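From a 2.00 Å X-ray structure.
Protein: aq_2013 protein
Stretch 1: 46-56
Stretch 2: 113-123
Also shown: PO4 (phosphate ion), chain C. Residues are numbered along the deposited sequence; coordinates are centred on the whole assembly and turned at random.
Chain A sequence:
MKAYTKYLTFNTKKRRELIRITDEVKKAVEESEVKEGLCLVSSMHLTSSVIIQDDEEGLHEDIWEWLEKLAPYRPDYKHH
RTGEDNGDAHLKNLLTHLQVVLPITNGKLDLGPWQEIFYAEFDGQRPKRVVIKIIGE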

# COMPACT_ATOMS: atom_id res chain seq x y z
N LEU A 46 7.45 -8.58 -9.20
CA LEU A 46 8.06 -7.25 -8.92
C LEU A 46 7.86 -6.31 -10.13
O LEU A 46 8.26 -5.15 -10.14
CB LEU A 46 9.60 -7.38 -8.72
CG LEU A 46 10.07 -7.99 -7.34
CD1 LEU A 46 9.45 -7.39 -6.08
CD2 LEU A 46 9.85 -9.49 -7.26
N THR A 47 7.32 -6.81 -11.24
CA THR A 47 7.22 -6.02 -12.47
C THR A 47 5.76 -5.82 -12.92
O THR A 47 5.48 -5.54 -14.08
CB THR A 47 8.02 -6.76 -13.54
OG1 THR A 47 7.57 -8.11 -13.61
CG2 THR A 47 9.51 -6.75 -13.17
N SER A 48 4.86 -5.98 -11.96
CA SER A 48 3.43 -5.82 -12.17
C SER A 48 2.80 -5.55 -10.81
O SER A 48 3.35 -5.94 -9.77
CB SER A 48 2.84 -7.09 -12.79
OG SER A 48 2.96 -8.22 -11.93
N SER A 49 1.64 -4.90 -10.82
CA SER A 49 0.90 -4.59 -9.58
C SER A 49 -0.62 -4.73 -9.76
O SER A 49 -1.14 -4.62 -10.87
CB SER A 49 1.22 -3.13 -9.16
OG SER A 49 2.61 -2.98 -8.84
N VAL A 50 -1.32 -5.09 -8.63
CA VAL A 50 -2.77 -4.87 -8.48
C VAL A 50 -2.99 -3.53 -7.85
O VAL A 50 -2.46 -3.18 -6.79
CB VAL A 50 -3.43 -5.95 -7.60
CG1 VAL A 50 -4.94 -5.66 -7.46
CG2 VAL A 50 -3.25 -7.32 -8.22
N ILE A 51 -3.75 -2.72 -8.62
CA ILE A 51 -4.08 -1.31 -8.30
C ILE A 51 -5.59 -1.17 -8.39
O ILE A 51 -6.27 -1.93 -9.08
CB ILE A 51 -3.30 -0.20 -9.17
CG1 ILE A 51 -3.72 -0.31 -10.64
CG2 ILE A 51 -1.78 -0.46 -9.11
CD1 ILE A 51 -3.27 0.88 -11.48
N ILE A 52 -6.08 -0.12 -7.75
CA ILE A 52 -7.46 0.32 -7.87
C ILE A 52 -7.47 1.68 -8.49
O ILE A 52 -6.88 2.63 -7.98
CB ILE A 52 -8.12 0.39 -6.48
CG1 ILE A 52 -8.44 -1.02 -5.99
CG2 ILE A 52 -9.45 1.17 -6.57
CD1 ILE A 52 -8.91 -1.04 -4.53
N GLN A 53 -8.06 1.75 -9.68
CA GLN A 53 -8.27 2.96 -10.45
C GLN A 53 -9.73 3.05 -10.80
O GLN A 53 -10.52 2.28 -10.35
CB GLN A 53 -7.52 2.84 -11.74
CG GLN A 53 -6.04 2.88 -11.49
CD GLN A 53 -5.63 4.26 -11.05
OE1 GLN A 53 -5.28 5.13 -11.83
NE2 GLN A 53 -5.60 4.42 -9.71
N ASP A 54 -10.09 4.04 -11.62
CA ASP A 54 -11.42 3.89 -12.18
C ASP A 54 -11.35 3.58 -13.68
O ASP A 54 -10.29 3.35 -14.23
CB ASP A 54 -12.33 5.11 -11.83
CG ASP A 54 -11.94 6.40 -12.57
OD1 ASP A 54 -11.41 6.30 -13.68
OD2 ASP A 54 -12.22 7.48 -12.05
N ASP A 55 -12.52 3.55 -14.33
CA ASP A 55 -12.57 3.08 -15.74
C ASP A 55 -12.27 4.15 -16.81
O ASP A 55 -12.02 3.85 -17.97
CB ASP A 55 -13.95 2.56 -16.02
CG ASP A 55 -14.15 1.28 -15.22
OD1 ASP A 55 -13.36 0.36 -15.38
OD2 ASP A 55 -15.07 1.26 -14.40
N GLU A 56 -12.28 5.43 -16.47
CA GLU A 56 -12.11 6.46 -17.51
C GLU A 56 -10.80 6.32 -18.33
O GLU A 56 -9.70 6.26 -17.79
CB GLU A 56 -12.16 7.83 -16.83
CG GLU A 56 -12.73 8.91 -17.74
CD GLU A 56 -11.60 9.58 -18.48
OE1 GLU A 56 -10.68 10.06 -17.84
OE2 GLU A 56 -11.66 9.62 -19.71
N PRO A 113 -18.19 3.91 -5.47
CA PRO A 113 -18.97 4.04 -6.71
C PRO A 113 -18.20 3.94 -8.02
O PRO A 113 -18.76 3.57 -9.04
CB PRO A 113 -19.66 5.39 -6.55
CG PRO A 113 -18.88 6.21 -5.58
CD PRO A 113 -18.23 5.16 -4.69
N TRP A 114 -16.91 4.27 -7.99
CA TRP A 114 -16.14 4.22 -9.22
C TRP A 114 -14.92 3.29 -9.19
O TRP A 114 -14.28 3.09 -10.21
CB TRP A 114 -15.70 5.64 -9.60
CG TRP A 114 -16.87 6.58 -9.87
CD1 TRP A 114 -17.14 7.76 -9.23
CD2 TRP A 114 -17.88 6.42 -10.87
NE1 TRP A 114 -18.26 8.34 -9.77
CE2 TRP A 114 -18.74 7.54 -10.78
CE3 TRP A 114 -18.15 5.44 -11.84
CZ2 TRP A 114 -19.85 7.71 -11.62
CZ3 TRP A 114 -19.25 5.61 -12.67
CH2 TRP A 114 -20.09 6.73 -12.56
N GLN A 115 -14.62 2.72 -8.03
CA GLN A 115 -13.47 1.81 -7.86
C GLN A 115 -13.54 0.58 -8.78
O GLN A 115 -14.56 -0.09 -8.90
CB GLN A 115 -13.40 1.38 -6.39
CG GLN A 115 -12.77 2.44 -5.48
CD GLN A 115 -12.65 1.91 -4.07
OE1 GLN A 115 -13.47 1.16 -3.57
NE2 GLN A 115 -11.55 2.34 -3.42
N GLU A 116 -12.42 0.26 -9.41
CA GLU A 116 -12.30 -0.92 -10.26
C GLU A 116 -10.91 -1.48 -9.98
O GLU A 116 -9.95 -0.72 -9.86
CB GLU A 116 -12.42 -0.54 -11.74
CG GLU A 116 -12.06 -1.66 -12.72
CD GLU A 116 -13.17 -2.68 -12.89
OE1 GLU A 116 -14.28 -2.48 -12.34
OE2 GLU A 116 -12.94 -3.70 -13.59
N ILE A 117 -10.80 -2.80 -9.86
CA ILE A 117 -9.51 -3.43 -9.60
C ILE A 117 -8.84 -3.80 -10.92
O ILE A 117 -9.46 -4.42 -11.78
CB ILE A 117 -9.68 -4.73 -8.78
CG1 ILE A 117 -10.48 -4.44 -7.51
CG2 ILE A 117 -8.30 -5.30 -8.42
CD1 ILE A 117 -10.82 -5.70 -6.72
N PHE A 118 -7.58 -3.43 -11.08
CA PHE A 118 -6.86 -3.76 -12.31
C PHE A 118 -5.57 -4.50 -12.02
O PHE A 118 -4.98 -4.34 -10.95
CB PHE A 118 -6.47 -2.51 -13.10
CG PHE A 118 -7.61 -1.77 -13.70
CD1 PHE A 118 -8.32 -0.83 -12.95
CD2 PHE A 118 -7.95 -1.96 -15.04
CE1 PHE A 118 -9.34 -0.09 -13.53
CE2 PHE A 118 -8.97 -1.22 -15.63
CZ PHE A 118 -9.67 -0.28 -14.87
N TYR A 119 -5.15 -5.30 -12.99
CA TYR A 119 -3.85 -5.93 -12.94
C TYR A 119 -3.05 -5.08 -13.87
O TYR A 119 -3.35 -5.02 -15.06
CB TYR A 119 -3.89 -7.38 -13.50
CG TYR A 119 -2.49 -7.96 -13.65
CD1 TYR A 119 -1.67 -8.11 -12.52
CD2 TYR A 119 -2.00 -8.36 -14.89
CE1 TYR A 119 -0.39 -8.65 -12.65
CE2 TYR A 119 -0.71 -8.89 -15.02
CZ TYR A 119 0.09 -9.02 -13.90
OH TYR A 119 1.39 -9.51 -14.02
N ALA A 120 -2.11 -4.34 -13.31
CA ALA A 120 -1.33 -3.46 -14.14
C ALA A 120 0.02 -4.10 -14.49
O ALA A 120 0.93 -4.22 -13.67
CB ALA A 120 -1.18 -2.14 -13.39
N GLU A 121 0.10 -4.60 -15.74
CA GLU A 121 1.27 -5.29 -16.24
C GLU A 121 2.33 -4.25 -16.71
O GLU A 121 2.06 -3.37 -17.51
CB GLU A 121 0.81 -6.31 -17.34
CG GLU A 121 1.99 -7.05 -17.97
CD GLU A 121 2.68 -7.88 -16.92
OE1 GLU A 121 2.22 -8.98 -16.64
OE2 GLU A 121 3.68 -7.41 -16.37
N PHE A 122 3.57 -4.35 -16.22
CA PHE A 122 4.62 -3.42 -16.63
C PHE A 122 5.74 -4.08 -17.44
O PHE A 122 6.60 -3.38 -18.00
CB PHE A 122 5.21 -2.73 -15.40
CG PHE A 122 4.18 -2.04 -14.54
CD1 PHE A 122 3.23 -1.21 -15.12
CD2 PHE A 122 4.14 -2.25 -13.17
CE1 PHE A 122 2.26 -0.58 -14.34
CE2 PHE A 122 3.17 -1.62 -12.37
CZ PHE A 122 2.23 -0.79 -12.96
N ASP A 123 5.73 -5.41 -17.50
CA ASP A 123 6.66 -6.26 -18.26
C ASP A 123 6.09 -7.62 -18.56
O ASP A 123 6.53 -8.68 -18.15
CB ASP A 123 7.94 -6.43 -17.43
CG ASP A 123 9.03 -7.11 -18.25
OD1 ASP A 123 8.98 -7.03 -19.47
OD2 ASP A 123 9.95 -7.66 -17.64
P PO4 C . 9.42 -11.40 -12.78
O1 PO4 C . 10.63 -12.23 -12.96
O2 PO4 C . 8.33 -12.13 -13.34
O3 PO4 C . 9.37 -11.03 -11.40
O4 PO4 C . 9.59 -10.09 -13.59
O HOH W 1 -14.90 3.67 -12.82

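The most unusual feature of this contact is a chain of polar side chains set into one face of an otherwise regular antiparallel ladder. Ser 48 OG lies 2.9 Å from Tyr 119 OH, a hydrogen-bonding distance across the strands, and Tyr 119 OH donates in turn to Glu 121 OE1 at 2.8 Å. All three residues are buried, so the carboxylate and the hydroxyls meet their polar needs inside the protein. Glu 121 can serve because its chi1 is t and its chi2 p, which folds the chain back; its other oxygen, OE2, accepts from Asp 123 N at 3.1 Å.

The frame that positions this chain is the backbone. Strands 48-53 and 116-121 run at 155° with a closest axis approach of 4.7 Å. Three hydrogen-bonded pairs supply six bonds. Ser 49 N reaches Ala 120 O at 3.0 Å, and Ala 120 N reaches Ser 49 O at 2.6 Å. Ile 51 N to Phe 118 O measures 3.1 Å, while the return bond, Phe 118 N to Ile 51 O, is 2.8 Å and almost linear at 178°. The last pair bends: Gln 53 N to Glu 116 O is 3.1 Å at 143°, and Glu 116 N to Gln 53 O is 2.9 Å at 140°. Beyond the other end of the ladder, Phe 122 N adds a bond to Thr 47 O at 3.1 Å. Between the pairs, CA-H...O contacts fill in, as from Val 50 CA to Phe 118 O at 3.4 Å, with an angle of 151° at the hydrogen.

Strand alternation sorts the side chains. Val 50, Ile 52 and Ile 117 share the face of Ser 48 and Tyr 119; their branched, apolar chains pack in a buried setting, with Val 50 CG1 3.5 Å from Ile 117 CG2. On the other face, Ile 51 CD1 meets the small Ala 120 at its CB, 4.1 Å away. Phe 118, with 87 Å² covered by the opposing stretch, brings the end of its side chain nearer, so that CE1 lies 3.9 Å from Gln 53 CB and 3.6 Å from Asp 54 O. Gln 53 turns its own end away, and its NE2 donates to Ile 52 O at 2.8 Å.

At this more open end, a water bridges the stretches: it accepts from Asp 55 N at 2.8 Å and donates to Asp 55 OD2 at 2.9 Å and to Trp 114 O at 2.7 Å. In total, 906 Å² is buried, summed over both sides.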